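Local coordinates for CCMAN5 (PDB 2XSG), which probably hydrolyses alpha-mannosides as a GH92 family glycosidase, and has been used to enable mannose-6-phosphate modification of yeast-produced human lysosomal enzymes, at residues A[17-23]-A[649-654]; A[26-31]-A[315-319]; A[307-311]-A[670-674]. All coordinates share one frame; numbering follows the deposited sequence.

Contact 1: residues A[17-23]-A[649-654]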
loop_
_atom_site.group_PDB
_atom_site.type_symbol
_atom_site.label_atom_id
_atom_site.label_comp_id
_atom_site.label_asym_id
_atom_site.label_seq_id
_atom_site.Cartn_x
_atom_site.Cartn_y
_atom_site.Cartn_z
ATOM N N VAL A 17 -7.941 1.116 12.421
ATOM C CA VAL A 17 -8.778 0.799 11.280
ATOM C C VAL A 17 -8.050 -0.195 10.390
ATOM O O VAL A 17 -6.915 0.050 9.972
ATOM C CB VAL A 17 -9.179 2.061 10.503
ATOM C CG1 VAL A 17 -9.714 1.692 9.087
ATOM C CG2 VAL A 17 -10.222 2.839 11.323
ATOM N N GLY A 18 -8.709 -1.317 10.122
ATOM C CA GLY A 18 -8.134 -2.357 9.270
ATOM C C GLY A 18 -7.211 -3.362 9.971
ATOM O O GLY A 18 -6.582 -4.181 9.300
ATOM N N THR A 19 -7.139 -3.312 11.303
ATOM C CA THR A 19 -6.230 -4.182 12.084
ATOM C C THR A 19 -6.889 -5.458 12.648
ATOM O O THR A 19 -6.240 -6.235 13.361
ATOM C CB THR A 19 -5.559 -3.417 13.240
ATOM O OG1 THR A 19 -6.560 -3.004 14.186
ATOM C CG2 THR A 19 -4.768 -2.178 12.712
ATOM N N GLU A 20 -8.167 -5.667 12.343
ATOM C CA GLU A 20 -8.847 -6.911 12.756
ATOM C C GLU A 20 -8.760 -7.976 11.669
ATOM O O GLU A 20 -9.016 -7.694 10.499
ATOM C CB GLU A 20 -10.314 -6.665 13.132
ATOM C CG GLU A 20 -11.034 -7.937 13.665
ATOM C CD GLU A 20 -12.216 -7.629 14.571
ATOM O OE1 GLU A 20 -12.289 -6.502 15.090
ATOM O OE2 GLU A 20 -13.063 -8.523 14.791
ATOM N N GLY A 21 -8.363 -9.181 12.068
ATOM C CA GLY A 21 -8.540 -10.392 11.256
ATOM C C GLY A 21 -8.125 -10.209 9.819
ATOM O O GLY A 21 -7.059 -9.696 9.563
ATOM N N ASP A 22 -8.993 -10.608 8.893
ATOM C CA ASP A 22 -8.732 -10.501 7.458
ATOM C C ASP A 22 -9.513 -9.324 6.847
ATOM O O ASP A 22 -10.105 -9.460 5.778
ATOM C CB ASP A 22 -9.088 -11.826 6.746
ATOM C CG ASP A 22 -8.455 -11.941 5.351
ATOM O OD1 ASP A 22 -7.508 -11.180 5.030
ATOM O OD2 ASP A 22 -8.895 -12.801 4.566
ATOM N N PHE A 23 -9.500 -8.174 7.529
ATOM C CA PHE A 23 -10.279 -6.995 7.100
ATOM C C PHE A 23 -9.368 -5.807 6.735
ATOM O O PHE A 23 -9.623 -4.659 7.116
ATOM C CB PHE A 23 -11.341 -6.596 8.147
ATOM C CG PHE A 23 -12.374 -7.672 8.425
ATOM C CD1 PHE A 23 -13.588 -7.689 7.732
ATOM C CD2 PHE A 23 -12.136 -8.657 9.387
ATOM C CE1 PHE A 23 -14.563 -8.683 7.986
ATOM C CE2 PHE A 23 -13.084 -9.658 9.652
ATOM C CZ PHE A 23 -14.310 -9.669 8.948
ATOM N N ARG A 649 -15.038 1.026 6.434
ATOM C CA ARG A 649 -15.595 1.340 7.773
ATOM C C ARG A 649 -14.542 2.002 8.656
ATOM O O ARG A 649 -13.364 1.655 8.563
ATOM C CB ARG A 649 -16.086 0.077 8.519
ATOM C CG ARG A 649 -16.947 -0.888 7.713
ATOM C CD ARG A 649 -17.976 -1.640 8.559
ATOM N NE ARG A 649 -19.267 -1.491 7.883
ATOM C CZ ARG A 649 -20.309 -2.316 7.980
ATOM N NH1 ARG A 649 -20.239 -3.404 8.733
ATOM N NH2 ARG A 649 -21.427 -2.051 7.294
ATOM N N LEU A 650 -14.965 2.915 9.540
ATOM C CA LEU A 650 -14.073 3.388 10.587
ATOM C C LEU A 650 -14.189 2.395 11.746
ATOM O O LEU A 650 -14.847 2.657 12.760
ATOM C CB LEU A 650 -14.387 4.825 11.041
ATOM C CG LEU A 650 -13.256 5.497 11.841
ATOM C CD1 LEU A 650 -12.090 5.923 10.942
ATOM C CD2 LEU A 650 -13.776 6.696 12.630
ATOM N N ASP A 651 -13.538 1.250 11.559
ATOM C CA ASP A 651 -13.599 0.123 12.459
ATOM C C ASP A 651 -12.321 -0.672 12.285
ATOM O O ASP A 651 -11.697 -0.625 11.211
ATOM C CB ASP A 651 -14.773 -0.787 12.062
ATOM C CG ASP A 651 -15.126 -1.777 13.141
ATOM O OD1 ASP A 651 -15.699 -1.342 14.160
ATOM O OD2 ASP A 651 -14.803 -2.973 12.997
ATOM N N PRO A 652 -11.918 -1.429 13.330
ATOM C CA PRO A 652 -10.844 -2.403 13.124
ATOM C C PRO A 652 -11.125 -3.344 11.932
ATOM O O PRO A 652 -10.194 -3.713 11.187
ATOM C CB PRO A 652 -10.810 -3.164 14.454
ATOM C CG PRO A 652 -11.217 -2.131 15.465
ATOM C CD PRO A 652 -12.243 -1.251 14.760
ATOM N N ARG A 653 -12.391 -3.711 11.733
ATOM C CA ARG A 653 -12.778 -4.396 10.517
ATOM C C ARG A 653 -12.955 -3.305 9.452
ATOM O O ARG A 653 -14.077 -2.875 9.171
ATOM C CB ARG A 653 -14.077 -5.197 10.723
ATOM C CG ARG A 653 -14.020 -6.276 11.808
ATOM C CD ARG A 653 -15.326 -7.115 11.802
ATOM N NE ARG A 653 -15.177 -8.331 12.603
ATOM C CZ ARG A 653 -15.910 -9.436 12.449
ATOM N NH1 ARG A 653 -16.848 -9.497 11.515
ATOM N NH2 ARG A 653 -15.705 -10.488 13.234
ATOM N N GLY A 654 -11.837 -2.840 8.889
ATOM C CA GLY A 654 -11.802 -1.597 8.102
ATOM C C GLY A 654 -12.219 -1.717 6.645
ATOM O O GLY A 654 -12.853 -0.799 6.102
#
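Gly18 and Gly654 bring their CA atoms to 3.9 Å, neither segment is helix or strand, and the backbone bonds around this crossing follow no regular spacing. Gly18 N donates to Asp651 O at 3.3 Å, in the carbonyl plane and on a lone pair. Glu20 N reaches Pro652 O at 3.0 Å from well above that carbonyl's plane, and a weak bond runs from Gly654 N to Phe23 O. A CB on Gly654 would collide with Gly18 N and with Val17 CG1, which is consistent with glycine at this point.

Arg653 buries more surface here than any other residue. Its chain, extended from CG to NE, lies alongside the Phe23 ring and points the same way: CG sits 4.0 Å from the ring centroid over the face, a CH-pi contact, and the guanidinium is turned 20° from the ring, NH1 lying 3.6 Å from Phe23 CZ. Glu20 approaches at the guanidinium's edge; its chain, extended beyond CG with chi1 at -176°, carries the carboxylate out to Arg653 NE. Arg653 NE meets Glu20 OE2 in a nearly straight salt bridge of 3.0 Å (175° at the hydrogen), within the guanidinium plane but from above the carboxylate. Within its own segment, Asp651 OD2 accepts from Arg653 N, which helps shape the backbone before the arginine. At the other end Val17 CG2 packs on Leu650 CD1 at 3.6 Å, and Leu650 in turn touches helix 306-318.

The arrangement is a junction of two irregular loops, a type II' turn (Glu20 to Phe23) against an Asx turn (Asp651 to Arg653), joining the GH92 N-terminal and catalytic family regions.

Contact 2: residues A[26-31]-A[315-319]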
loop_
_atom_site.group_PDB
_atom_site.type_symbol
_atom_site.label_atom_id
_atom_site.label_comp_id
_atom_site.label_asym_id
_atom_site.label_seq_id
_atom_site.Cartn_x
_atom_site.Cartn_y
_atom_site.Cartn_z
ATOM N N ASP A 26 -3.768 -4.228 7.829
ATOM C CA ASP A 26 -2.979 -3.075 8.243
ATOM C C ASP A 26 -2.539 -3.188 9.700
ATOM O O ASP A 26 -3.012 -4.057 10.450
ATOM C CB ASP A 26 -3.768 -1.785 8.016
ATOM C CG ASP A 26 -3.737 -1.340 6.571
ATOM O OD1 ASP A 26 -2.665 -1.481 5.898
ATOM O OD2 ASP A 26 -4.782 -0.859 6.104
ATOM N N MET A 27 -1.633 -2.306 10.093
ATOM C CA MET A 27 -0.997 -2.397 11.401
ATOM C C MET A 27 -1.229 -1.140 12.247
ATOM O O MET A 27 -1.311 -0.043 11.711
ATOM C CB MET A 27 0.510 -2.633 11.225
ATOM C CG MET A 27 1.266 -1.455 10.600
ATOM S SD MET A 27 2.940 -1.919 10.116
ATOM C CE MET A 27 2.583 -2.783 8.568
ATOM N N PRO A 28 -1.317 -1.298 13.580
ATOM C CA PRO A 28 -1.336 -0.121 14.442
ATOM C C PRO A 28 0.081 0.390 14.776
ATOM O O PRO A 28 0.231 1.308 15.577
ATOM C CB PRO A 28 -2.011 -0.648 15.703
ATOM C CG PRO A 28 -1.510 -2.068 15.791
ATOM C CD PRO A 28 -1.415 -2.554 14.354
ATOM N N ALA A 29 1.100 -0.199 14.149
ATOM C CA ALA A 29 2.522 0.094 14.439
ATOM C C ALA A 29 2.887 1.573 14.501
ATOM O O ALA A 29 2.410 2.387 13.689
ATOM C CB ALA A 29 3.419 -0.602 13.418
ATOM N N ALA A 30 3.754 1.914 15.447
ATOM C CA ALA A 30 4.312 3.263 15.494
ATOM C C ALA A 30 5.242 3.444 14.292
ATOM O O ALA A 30 6.158 2.642 14.077
ATOM C CB ALA A 30 5.067 3.501 16.805
ATOM N N GLN A 31 4.973 4.464 13.483
ATOM C CA GLN A 31 5.800 4.711 12.307
ATOM C C GLN A 31 5.779 6.164 11.853
ATOM O O GLN A 31 4.779 6.865 12.047
ATOM C CB GLN A 31 5.426 3.760 11.153
ATOM C CG GLN A 31 3.942 3.700 10.782
ATOM C CD GLN A 31 3.630 2.475 9.952
ATOM O OE1 GLN A 31 4.431 1.553 9.904
ATOM N NE2 GLN A 31 2.462 2.439 9.324
ATOM N N LEU A 315 -5.452 8.957 4.457
ATOM C CA LEU A 315 -4.312 9.781 4.059
ATOM C C LEU A 315 -3.040 9.289 4.788
ATOM O O LEU A 315 -1.958 9.147 4.172
ATOM C CB LEU A 315 -4.564 11.269 4.323
ATOM C CG LEU A 315 -3.610 12.303 3.713
ATOM C CD1 LEU A 315 -3.628 12.281 2.171
ATOM C CD2 LEU A 315 -3.909 13.712 4.218
ATOM N N TYR A 316 -3.173 9.009 6.086
ATOM C CA TYR A 316 -2.064 8.440 6.863
ATOM C C TYR A 316 -1.524 7.155 6.192
ATOM O O TYR A 316 -0.335 7.001 6.005
ATOM C CB TYR A 316 -2.501 8.215 8.314
ATOM C CG TYR A 316 -1.626 7.296 9.141
ATOM C CD1 TYR A 316 -0.485 7.775 9.799
ATOM C CD2 TYR A 316 -1.947 5.951 9.284
ATOM C CE1 TYR A 316 0.324 6.914 10.569
ATOM C CE2 TYR A 316 -1.150 5.093 10.040
ATOM C CZ TYR A 316 -0.021 5.578 10.683
ATOM O OH TYR A 316 0.762 4.723 11.439
ATOM N N ARG A 317 -2.429 6.266 5.802
ATOM C CA ARG A 317 -2.068 4.998 5.165
ATOM C C ARG A 317 -1.414 5.187 3.787
ATOM O O ARG A 317 -0.625 4.344 3.356
ATOM C CB ARG A 317 -3.308 4.119 5.011
ATOM C CG ARG A 317 -3.974 3.664 6.304
ATOM C CD ARG A 317 -3.036 2.809 7.124
ATOM N NE ARG A 317 -3.726 2.161 8.229
ATOM C CZ ARG A 317 -3.130 1.648 9.305
ATOM N NH1 ARG A 317 -1.809 1.706 9.442
ATOM N NH2 ARG A 317 -3.864 1.083 10.250
ATOM N N MET A 318 -1.754 6.276 3.100
ATOM C CA MET A 318 -1.165 6.591 1.792
ATOM C C MET A 318 0.344 6.895 1.837
ATOM O O MET A 318 1.046 6.674 0.849
ATOM C CB MET A 318 -1.924 7.737 1.107
ATOM C CG MET A 318 -1.292 8.193 -0.218
ATOM S SD MET A 318 -2.172 9.615 -0.928
ATOM C CE MET A 318 -3.740 9.301 -0.237
ATOM N N PHE A 319 0.826 7.374 2.983
ATOM C CA PHE A 319 2.248 7.678 3.181
ATOM C C PHE A 319 2.971 6.572 3.988
ATOM O O PHE A 319 3.490 6.829 5.074
ATOM C CB PHE A 319 2.408 9.053 3.878
ATOM C CG PHE A 319 2.036 10.232 3.005
ATOM C CD1 PHE A 319 3.012 10.913 2.276
ATOM C CD2 PHE A 319 0.721 10.663 2.915
ATOM C CE1 PHE A 319 2.678 12.019 1.457
ATOM C CE2 PHE A 319 0.361 11.755 2.099
ATOM C CZ PHE A 319 1.336 12.433 1.372
HETATM O O HOH W 1 0.221 2.367 12.166
HETATM O O HOH W 2 2.014 5.442 13.815
HETATM O O HOH W 3 1.354 4.851 7.308
#
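The last turn of helix 306-318 meets an N-terminal-region loop through a bidentate hydrogen bond of the Arg317 guanidinium, whose NH1 and NH2 both reach Met27 O end-on; NH2 also bonds Val17 O. The NH1 bond to Met27 O is the shorter, 2.9 Å, and lies in the carbonyl plane; NH2 to Met27 O, at 3.1 Å, comes from above it. A bend at chi2 (-62°) shapes the arginine chain that presents this end. Over one guanidinium face lies Asp26, with CB 3.6 Å from Arg317 NH2 and its carboxylate stacked 24° from the guanidinium. Asp26 OD2 is 3.8 Å from Arg317 NE, a long salt bridge of charge alone; Asn661 supplies OD2 with a hydrogen bond.

Tyr316 works mainly through water. Its OH donates to a water that donates on to Met27 O and Ala29 O, and accepts from a second water bound to Gln31 N. NH1, NH2 and the first water together give the buried Met27 O three donors. Gln31 CG packs at 3.4 Å from Tyr316 OH.

Around this contact, the Tyr316 ring meets Trp286 of helix 275-290, Arg317 touches Ser667 of helix 665-675, and Met27 and Ala29 rest on Asn40 of strand 40-44.

Contact 3: residues A[307-311]-A[670-674]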
loop_
_atom_site.group_PDB
_atom_site.type_symbol
_atom_site.label_atom_id
_atom_site.label_comp_id
_atom_site.label_asym_id
_atom_site.label_seq_id
_atom_site.Cartn_x
_atom_site.Cartn_y
_atom_site.Cartn_z
ATOM N N LEU A 307 -16.509 10.579 8.555
ATOM C CA LEU A 307 -16.004 10.632 7.202
ATOM C C LEU A 307 -14.687 11.434 7.156
ATOM O O LEU A 307 -13.745 11.064 6.431
ATOM C CB LEU A 307 -17.062 11.203 6.260
ATOM C CG LEU A 307 -16.794 11.193 4.765
ATOM C CD1 LEU A 307 -16.532 9.762 4.242
ATOM C CD2 LEU A 307 -17.985 11.877 4.072
ATOM N N GLN A 308 -14.601 12.502 7.946
ATOM C CA GLN A 308 -13.349 13.271 8.039
ATOM C C GLN A 308 -12.228 12.434 8.701
ATOM O O GLN A 308 -11.064 12.476 8.267
ATOM C CB GLN A 308 -13.597 14.628 8.745
ATOM C CG GLN A 308 -12.388 15.334 9.318
ATOM C CD GLN A 308 -12.484 16.875 9.255
ATOM O OE1 GLN A 308 -13.575 17.449 9.130
ATOM N NE2 GLN A 308 -11.338 17.536 9.329
ATOM N N ARG A 309 -12.586 11.669 9.736
ATOM C CA ARG A 309 -11.623 10.771 10.378
ATOM C C ARG A 309 -11.161 9.675 9.407
ATOM O O ARG A 309 -9.973 9.322 9.352
ATOM C CB ARG A 309 -12.228 10.149 11.630
ATOM C CG ARG A 309 -12.218 11.060 12.832
ATOM C CD ARG A 309 -13.332 10.691 13.790
ATOM N NE ARG A 309 -13.042 11.114 15.151
ATOM C CZ ARG A 309 -13.257 12.334 15.636
ATOM N NH1 ARG A 309 -13.763 13.302 14.868
ATOM N NH2 ARG A 309 -12.951 12.595 16.899
ATOM N N LEU A 310 -12.114 9.146 8.641
ATOM C CA LEU A 310 -11.827 8.144 7.629
ATOM C C LEU A 310 -10.877 8.712 6.600
ATOM O O LEU A 310 -9.883 8.075 6.273
ATOM C CB LEU A 310 -13.092 7.681 6.924
ATOM C CG LEU A 310 -13.733 6.392 7.362
ATOM C CD1 LEU A 310 -14.999 6.196 6.512
ATOM C CD2 LEU A 310 -12.769 5.180 7.248
ATOM N N PHE A 311 -11.156 9.919 6.101
ATOM C CA PHE A 311 -10.218 10.562 5.188
ATOM C C PHE A 311 -8.785 10.618 5.742
ATOM O O PHE A 311 -7.839 10.170 5.070
ATOM C CB PHE A 311 -10.687 11.960 4.785
ATOM C CG PHE A 311 -9.759 12.645 3.854
ATOM C CD1 PHE A 311 -9.801 12.373 2.489
ATOM C CD2 PHE A 311 -8.800 13.530 4.333
ATOM C CE1 PHE A 311 -8.913 12.981 1.630
ATOM C CE2 PHE A 311 -7.901 14.135 3.475
ATOM C CZ PHE A 311 -7.963 13.867 2.117
ATOM N N PHE A 670 -9.367 5.767 -1.618
ATOM C CA PHE A 670 -10.336 6.505 -0.799
ATOM C C PHE A 670 -10.029 8.000 -0.812
ATOM O O PHE A 670 -10.926 8.826 -0.993
ATOM C CB PHE A 670 -10.364 5.997 0.643
ATOM C CG PHE A 670 -11.404 6.678 1.498
ATOM C CD1 PHE A 670 -11.153 7.937 2.051
ATOM C CD2 PHE A 670 -12.632 6.072 1.737
ATOM C CE1 PHE A 670 -12.128 8.576 2.818
ATOM C CE2 PHE A 670 -13.611 6.716 2.509
ATOM C CZ PHE A 670 -13.351 7.955 3.056
ATOM N N VAL A 671 -8.766 8.353 -0.582
ATOM C CA VAL A 671 -8.368 9.755 -0.660
ATOM C C VAL A 671 -8.768 10.353 -2.016
ATOM O O VAL A 671 -9.331 11.444 -2.072
ATOM C CB VAL A 671 -6.868 9.902 -0.430
ATOM C CG1 VAL A 671 -6.370 11.303 -0.891
ATOM C CG2 VAL A 671 -6.547 9.665 1.048
ATOM N N ALA A 672 -8.459 9.637 -3.099
ATOM C CA ALA A 672 -8.746 10.111 -4.460
ATOM C C ALA A 672 -10.247 10.342 -4.679
ATOM O O ALA A 672 -10.659 11.357 -5.278
ATOM C CB ALA A 672 -8.203 9.113 -5.487
ATOM N N ALA A 673 -11.058 9.403 -4.193
ATOM C CA ALA A 673 -12.512 9.526 -4.290
ATOM C C ALA A 673 -12.993 10.763 -3.530
ATOM O O ALA A 673 -13.844 11.506 -4.035
ATOM C CB ALA A 673 -13.187 8.275 -3.767
ATOM N N ALA A 674 -12.407 10.992 -2.346
ATOM C CA ALA A 674 -12.776 12.119 -1.468
ATOM C C ALA A 674 -12.456 13.453 -2.109
ATOM O O ALA A 674 -13.280 14.371 -2.056
ATOM C CB ALA A 674 -12.095 12.019 -0.117
#
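Phe670 CE1 comes up against the backbone of Phe311, the Phe311 ring packs on the other helix, and the evidence for pure apolar packing is direct: no hydrogen bond links the two segments. The axes of the short segments 307-311 and 670-674 approach to 10.8 Å at 129° between their N-to-C directions, so the helices cross closer to antiparallel than to parallel. The nearest backbones are at Phe311 and Val671, whose CA atoms are 6.2 Å apart.

Ring against leucine is the first kind of contact. A chi1 of -177° turns the Phe670 ring away from its own backbone N and out toward helix 306-318. Leu307 CD1 meets its edge, 3.8 Å from Phe670 CZ, while Leu310 CB comes in obliquely at 3.9 Å from the same CZ. Were Phe670 replaced by an alanine, Leu307 CD1 and Leu310 CB would probably lose the ring they pack on, opening a gap between the helices.

Ring against backbone is the second: Phe670 CE1 stands 3.6 Å from Phe311 CA. Ring against smaller side chains is the third. Phe311 CD1 lies 3.5 Å from Ala674 CB, the small side chain admitting the ring close to its helix, and Phe311 CE1 is 4.0 Å from Val671 CG1.

Beyond the pair, the His314 ring, one turn on in helix 306-318, meets that of Phe670 with planes at about 45°. Helix 604-616 packs on Leu307 through Arg612 and Thr616 and on Phe670 through Tyr615, strand 293-296 packs on Phe311, and helix 353-366 covers Val671 and Ala672.

Helix 306-318 is the common element: contact 2 uses its last turn, contact 3 an earlier one, and Leu650 of contact 1 packs on it, with Leu650 CD1 3.8 Å from Leu310 CD2. Contacts 1 and 2 are also coupled by probable hydrogen bonds, Val17 O to Arg317 NH2 and Gly18 O to Asp26 N, both 3.2 Å. Their centres are about 13 Å apart, and contact 3 lies about 15 to 16 Å from each. The bound calcium ion, at Asn588, Glu589 and Asp662, is about 13 Å from the Phe23 side chain and about 12 Å from the Asp26 side chain; the same Asp26 side chain is about 11 Å from a bound bis-tris propane molecule.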